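Local coordinates for protein Protease/Reverse transcriptase/ribonuclease H (Eastern chimpanzee simian foamy virus, PDB 7KSF) that probably matures viral polyproteins through its aspartic protease, copies RNA into DNA through its reverse transcriptase and degrades RNA of hybrids through its RNase H, at residues T24-P29 / I79-T84; Q53-V58 / E68-A73. The protein carries 1 engineered substitution. All blocks are in the same frame, centred on the assembly; numbering follows the deposited sequence.

Contact 1 (T24-P29 / I79-T84); sequences TITCIP and ILLSPT
Thr26 packs its methyl CG2 against the carbonyl of Leu80, CG2 lying 3.3 Å from Leu80 O, with CG2 of Ile79 a little farther off. Its chi1 of -68° places OG1 beside its own backbone N, where OG1 receives the amide of Ser82 in a fairly straight hydrogen bond (Ser82 N to Thr26 OG1 2.9 Å, 160° at the hydrogen). The hydroxyl also bonds to a carboxylate oxygen of Asp85, so two partners grip one buried oxygen. One residue on, Cys27 N bonds to Leu80 O at 3.0 Å, in the plane of the carbonyl but bent at the hydrogen, and the CA of Thr26 adds a C-H contact to the same oxygen. At the loop end, the hydroxyl of Ser82 donates to Thr24 O (OG to O 2.9 Å) from a position tilted out of that carbonyl's plane. Apolar contacts fill in beside these bonds: Cys27 CB meets Leu80 CB at 3.9 Å, and Pro29 CD meets Ile79 CG1 at 3.8 Å, their side chains crossing at about a right angle. Pro29 and Ile79 both also rest on Leu15 of strand 14-19. The two strands run nearly antiparallel, yet side-chain hydroxyls do much of the joining. The chain just ahead of Thr24 probably corresponds to the active-site loop of retroviral aspartic proteases, and the Thr24-Ser82 and Thr26-Ser82 bonds tie its exit to the turn after strand 79-81. With Ser82 N already donating to Thr26 OG1, the threonine hydroxyl can direct its own proton to Asp85 if that carboxylate is ionised.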
loop_
_atom_site.group_PDB
_atom_site.type_symbol
_atom_site.label_atom_id
_atom_site.label_comp_id
_atom_site.label_asym_id
_atom_site.label_seq_id
_atom_site.Cartn_x
_atom_site.Cartn_y
_atom_site.Cartn_z
ATOM N N THR A 24 23.406 1.516 38.493
ATOM C CA THR A 24 24.756 1.820 38.047
ATOM C C THR A 24 24.942 3.329 37.898
ATOM O O THR A 24 23.983 4.095 37.763
ATOM C CB THR A 24 25.053 1.114 36.724
ATOM O OG1 THR A 24 24.003 1.387 35.789
ATOM C CG2 THR A 24 25.159 -0.393 36.936
ATOM N N ILE A 25 26.205 3.752 37.925
ATOM C CA ILE A 25 26.544 5.171 37.935
ATOM C C ILE A 25 26.362 5.771 36.550
ATOM O O ILE A 25 26.059 5.064 35.583
ATOM C CB ILE A 25 27.976 5.397 38.449
ATOM C CG1 ILE A 25 28.987 4.695 37.543
ATOM C CG2 ILE A 25 28.107 4.916 39.885
ATOM C CD1 ILE A 25 30.422 5.047 37.856
ATOM N N THR A 26 26.558 7.083 36.451
ATOM C CA THR A 26 26.277 7.800 35.212
ATOM C C THR A 26 27.359 7.534 34.175
ATOM O O THR A 26 28.556 7.630 34.463
ATOM C CB THR A 26 26.168 9.300 35.492
ATOM O OG1 THR A 26 24.999 9.556 36.280
ATOM C CG2 THR A 26 26.076 10.085 34.190
ATOM N N CYS A 27 26.932 7.188 32.964
ATOM C CA CYS A 27 27.829 7.036 31.829
ATOM C C CYS A 27 27.941 8.350 31.071
ATOM O O CYS A 27 27.020 9.173 31.071
ATOM C CB CYS A 27 27.340 5.936 30.888
ATOM S SG CYS A 27 27.371 4.272 31.582
ATOM N N ILE A 28 29.081 8.535 30.415
ATOM C CA ILE A 28 29.365 9.769 29.685
ATOM C C ILE A 28 30.045 9.389 28.375
ATOM O O ILE A 28 30.833 8.432 28.355
ATOM C CB ILE A 28 30.226 10.721 30.533
ATOM C CG1 ILE A 28 29.352 11.441 31.566
ATOM C CG2 ILE A 28 31.003 11.716 29.655
ATOM C CD1 ILE A 28 30.062 12.558 32.321
ATOM N N PRO A 29 29.728 10.052 27.256
ATOM C CA PRO A 29 30.453 9.778 26.008
ATOM C C PRO A 29 31.962 9.816 26.211
ATOM O O PRO A 29 32.492 10.664 26.932
ATOM C CB PRO A 29 29.981 10.895 25.074
ATOM C CG PRO A 29 28.611 11.202 25.553
ATOM C CD PRO A 29 28.591 10.965 27.043
ATOM N N ILE A 79 23.967 10.748 27.249
ATOM C CA ILE A 79 24.427 10.665 28.629
ATOM C C ILE A 79 23.423 9.801 29.387
ATOM O O ILE A 79 22.330 10.257 29.734
ATOM C CB ILE A 79 24.577 12.045 29.270
ATOM C CG1 ILE A 79 25.627 12.870 28.526
ATOM C CG2 ILE A 79 24.955 11.911 30.733
ATOM C CD1 ILE A 79 25.814 14.266 29.086
ATOM N N LEU A 80 23.788 8.546 29.632
ATOM C CA LEU A 80 22.981 7.671 30.474
ATOM C C LEU A 80 23.048 8.186 31.906
ATOM O O LEU A 80 24.087 8.073 32.565
ATOM C CB LEU A 80 23.479 6.232 30.382
ATOM C CG LEU A 80 22.624 5.168 31.074
ATOM C CD1 LEU A 80 21.264 5.054 30.403
ATOM C CD2 LEU A 80 23.341 3.829 31.077
ATOM N N LEU A 81 21.949 8.755 32.385
ATOM C CA LEU A 81 21.939 9.506 33.633
ATOM C C LEU A 81 21.463 8.615 34.776
ATOM O O LEU A 81 20.334 8.113 34.749
ATOM C CB LEU A 81 21.044 10.736 33.506
ATOM C CG LEU A 81 21.053 11.710 34.681
ATOM C CD1 LEU A 81 22.480 12.092 35.038
ATOM C CD2 LEU A 81 20.238 12.940 34.326
ATOM N N SER A 82 22.321 8.431 35.774
ATOM C CA SER A 82 21.931 7.663 36.947
ATOM C C SER A 82 20.875 8.434 37.737
ATOM O O SER A 82 20.982 9.654 37.892
ATOM C CB SER A 82 23.147 7.373 37.828
ATOM O OG SER A 82 22.809 6.527 38.910
ATOM N N PRO A 83 19.845 7.751 38.247
ATOM C CA PRO A 83 18.771 8.471 38.954
ATOM C C PRO A 83 19.221 9.089 40.258
ATOM O O PRO A 83 18.633 10.080 40.707
ATOM C CB PRO A 83 17.723 7.378 39.182
ATOM C CG PRO A 83 18.523 6.125 39.273
ATOM C CD PRO A 83 19.653 6.293 38.290
ATOM N N THR A 84 20.259 8.530 40.880
ATOM C CA THR A 84 20.708 9.013 42.181
ATOM C C THR A 84 21.368 10.382 42.077
ATOM O O THR A 84 21.114 11.267 42.901
ATOM C CB THR A 84 21.671 8.004 42.796
ATOM O OG1 THR A 84 20.924 6.918 43.362
ATOM C CG2 THR A 84 22.519 8.662 43.859
#

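Contact 2 (Q53-V58 / E68-A73); sequences QNVYYV and EAEVIA
Tyr57 lays its ring across the backbone of Glu68-Glu70, one face over Ala69 N, which sits 3.8 Å from the ring plane and toward the rim. CG anti to the backbone N (chi1 -166°) sets the ring on this course, and CD1 approaches Ala69 O to 3.3 Å. The phenol end reaches Glu68, where Tyr57 OH touches CB at 3.4 Å; the side chains cross obliquely, ring and carboxylate planes 75° apart. On the same face as Tyr57, Glu70 sends its extended chain obliquely across Val55, whose CG1 lies 3.5 Å from Glu70 CG and close to OE2. The opposite face carries Val58 and Val71, crossing at about a right angle with their CG2 methyls 3.8 Å apart; both also press on Ile28 of strand 26-29. The backbone joins these groups as an antiparallel hairpin. A straight bond runs from Tyr56 N to Val71 O (3.0 Å, 176° at the hydrogen), whereas the return bond from Val71 N and the Val58-Ala69 pair of bonds are weak. By chain position this hairpin probably corresponds to the one that follows the flap in retroviral proteases, the flap itself lying between strands 40-43 and 52-62. Its faces differ in chemistry: one carries the valine methyls that pack on strand 26-29, the other, more exposed, Tyr57 and Glu70. The Glu68 carboxylate probably favours solvent, while that of Glu70 has a valine methyl beside it.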
loop_
_atom_site.group_PDB
_atom_site.type_symbol
_atom_site.label_atom_id
_atom_site.label_comp_id
_atom_site.label_asym_id
_atom_site.label_seq_id
_atom_site.Cartn_x
_atom_site.Cartn_y
_atom_site.Cartn_z
ATOM N N GLN A 53 37.322 -0.202 33.751
ATOM C CA GLN A 53 37.379 1.103 33.110
ATOM C C GLN A 53 37.674 2.173 34.154
ATOM O O GLN A 53 37.390 2.005 35.342
ATOM C CB GLN A 53 36.064 1.424 32.374
ATOM C CG GLN A 53 35.642 0.369 31.353
ATOM C CD GLN A 53 34.307 0.683 30.699
ATOM O OE1 GLN A 53 33.738 1.756 30.906
ATOM N NE2 GLN A 53 33.798 -0.257 29.910
ATOM N N ASN A 54 38.253 3.279 33.693
ATOM C CA ASN A 54 38.612 4.369 34.589
ATOM C C ASN A 54 37.368 5.090 35.102
ATOM O O ASN A 54 36.333 5.148 34.434
ATOM C CB ASN A 54 39.530 5.368 33.883
ATOM C CG ASN A 54 40.906 4.800 33.611
ATOM O OD1 ASN A 54 41.114 3.590 33.664
ATOM N ND2 ASN A 54 41.857 5.677 33.313
ATOM N N VAL A 55 37.490 5.652 36.299
ATOM C CA VAL A 55 36.404 6.358 36.969
ATOM C C VAL A 55 36.836 7.799 37.206
ATOM O O VAL A 55 37.967 8.054 37.631
ATOM C CB VAL A 55 36.022 5.672 38.298
ATOM C CG1 VAL A 55 34.869 6.398 38.958
ATOM C CG2 VAL A 55 35.664 4.214 38.061
ATOM N N TYR A 56 35.929 8.737 36.928
ATOM C CA TYR A 56 36.234 10.157 37.060
ATOM C C TYR A 56 35.207 10.864 37.935
ATOM O O TYR A 56 34.379 10.218 38.589
ATOM C CB TYR A 56 36.286 10.831 35.684
ATOM C CG TYR A 56 37.032 10.059 34.619
ATOM C CD1 TYR A 56 36.407 9.050 33.895
ATOM C CD2 TYR A 56 38.353 10.359 34.316
ATOM C CE1 TYR A 56 37.080 8.350 32.916
ATOM C CE2 TYR A 56 39.036 9.663 33.333
ATOM C CZ TYR A 56 38.393 8.660 32.637
ATOM O OH TYR A 56 39.070 7.966 31.659
ATOM N N TYR A 57 35.252 12.197 37.944
ATOM C CA TYR A 57 34.270 13.008 38.662
ATOM C C TYR A 57 34.226 14.368 37.982
ATOM O O TYR A 57 35.140 15.180 38.160
ATOM C CB TYR A 57 34.630 13.130 40.139
ATOM C CG TYR A 57 33.523 13.668 41.020
ATOM C CD1 TYR A 57 32.531 12.832 41.514
ATOM C CD2 TYR A 57 33.482 15.011 41.370
ATOM C CE1 TYR A 57 31.518 13.322 42.323
ATOM C CE2 TYR A 57 32.477 15.510 42.181
ATOM C CZ TYR A 57 31.496 14.662 42.655
ATOM O OH TYR A 57 30.493 15.153 43.462
ATOM N N VAL A 58 33.176 14.612 37.195
ATOM C CA VAL A 58 33.083 15.795 36.352
ATOM C C VAL A 58 31.802 16.549 36.692
ATOM O O VAL A 58 30.892 16.027 37.335
ATOM C CB VAL A 58 33.119 15.446 34.848
ATOM C CG1 VAL A 58 34.458 14.822 34.471
ATOM C CG2 VAL A 58 31.968 14.523 34.476
ATOM N N GLU A 68 27.310 17.473 39.772
ATOM C CA GLU A 68 28.569 16.781 40.019
ATOM C C GLU A 68 28.275 15.315 40.308
ATOM O O GLU A 68 27.403 15.008 41.126
ATOM C CB GLU A 68 29.319 17.410 41.191
ATOM C CG GLU A 68 29.659 18.876 41.001
ATOM C CD GLU A 68 30.385 19.457 42.197
ATOM O OE1 GLU A 68 30.518 18.740 43.211
ATOM O OE2 GLU A 68 30.827 20.623 42.122
ATOM N N ALA A 69 29.001 14.419 39.644
ATOM C CA ALA A 69 28.731 13.002 39.814
ATOM C C ALA A 69 29.962 12.184 39.445
ATOM O O ALA A 69 30.809 12.613 38.659
ATOM C CB ALA A 69 27.530 12.558 38.973
ATOM N N GLU A 70 30.042 10.995 40.039
ATOM C CA GLU A 70 31.058 10.009 39.694
ATOM C C GLU A 70 30.604 9.250 38.453
ATOM O O GLU A 70 29.519 8.657 38.446
ATOM C CB GLU A 70 31.286 9.061 40.867
ATOM C CG GLU A 70 32.076 7.816 40.532
ATOM C CD GLU A 70 32.108 6.822 41.676
ATOM O OE1 GLU A 70 31.436 7.076 42.699
ATOM O OE2 GLU A 70 32.796 5.788 41.553
ATOM N N VAL A 71 31.427 9.267 37.402
ATOM C CA VAL A 71 31.010 8.787 36.092
ATOM C C VAL A 71 32.042 7.827 35.517
ATOM O O VAL A 71 33.209 7.808 35.916
ATOM C CB VAL A 71 30.772 9.948 35.101
ATOM C CG1 VAL A 71 29.609 10.814 35.560
ATOM C CG2 VAL A 71 32.038 10.778 34.949
ATOM N N ILE A 72 31.583 7.016 34.561
ATOM C CA ILE A 72 32.448 6.199 33.718
ATOM C C ILE A 72 32.253 6.653 32.281
ATOM O O ILE A 72 31.600 7.670 32.022
ATOM C CB ILE A 72 32.149 4.695 33.852
ATOM C CG1 ILE A 72 30.718 4.381 33.428
ATOM C CG2 ILE A 72 32.379 4.232 35.281
ATOM C CD1 ILE A 72 30.444 2.896 33.335
ATOM N N ALA A 73 32.796 5.894 31.337
ATOM C CA ALA A 73 32.696 6.223 29.925
ATOM C C ALA A 73 31.480 5.547 29.293
ATOM O O ALA A 73 30.824 4.693 29.895
ATOM C CB ALA A 73 33.976 5.819 29.195
#

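In the fold
From the N terminus, the chain passes through 24-29, then enters the hairpin at 53-58, turns back through 68-73 and arrives at 79-84. Contact 2 closes the short hairpin loop, and contact 1 closes the longer one that contains it, so the two nest without crossing. Their centres lie about 9 Å apart. Strand 26-29 is common to both surroundings: it pairs in parallel with strand 65-74, Thr26 O probably bonding to Ile72 N at 3.1 Å, while its neighbour across contact 1 is strand 79-81. Ile28 CD1 and Val58 CG2 meet at 3.5 Å, bringing strand 52-62 into the same protease core.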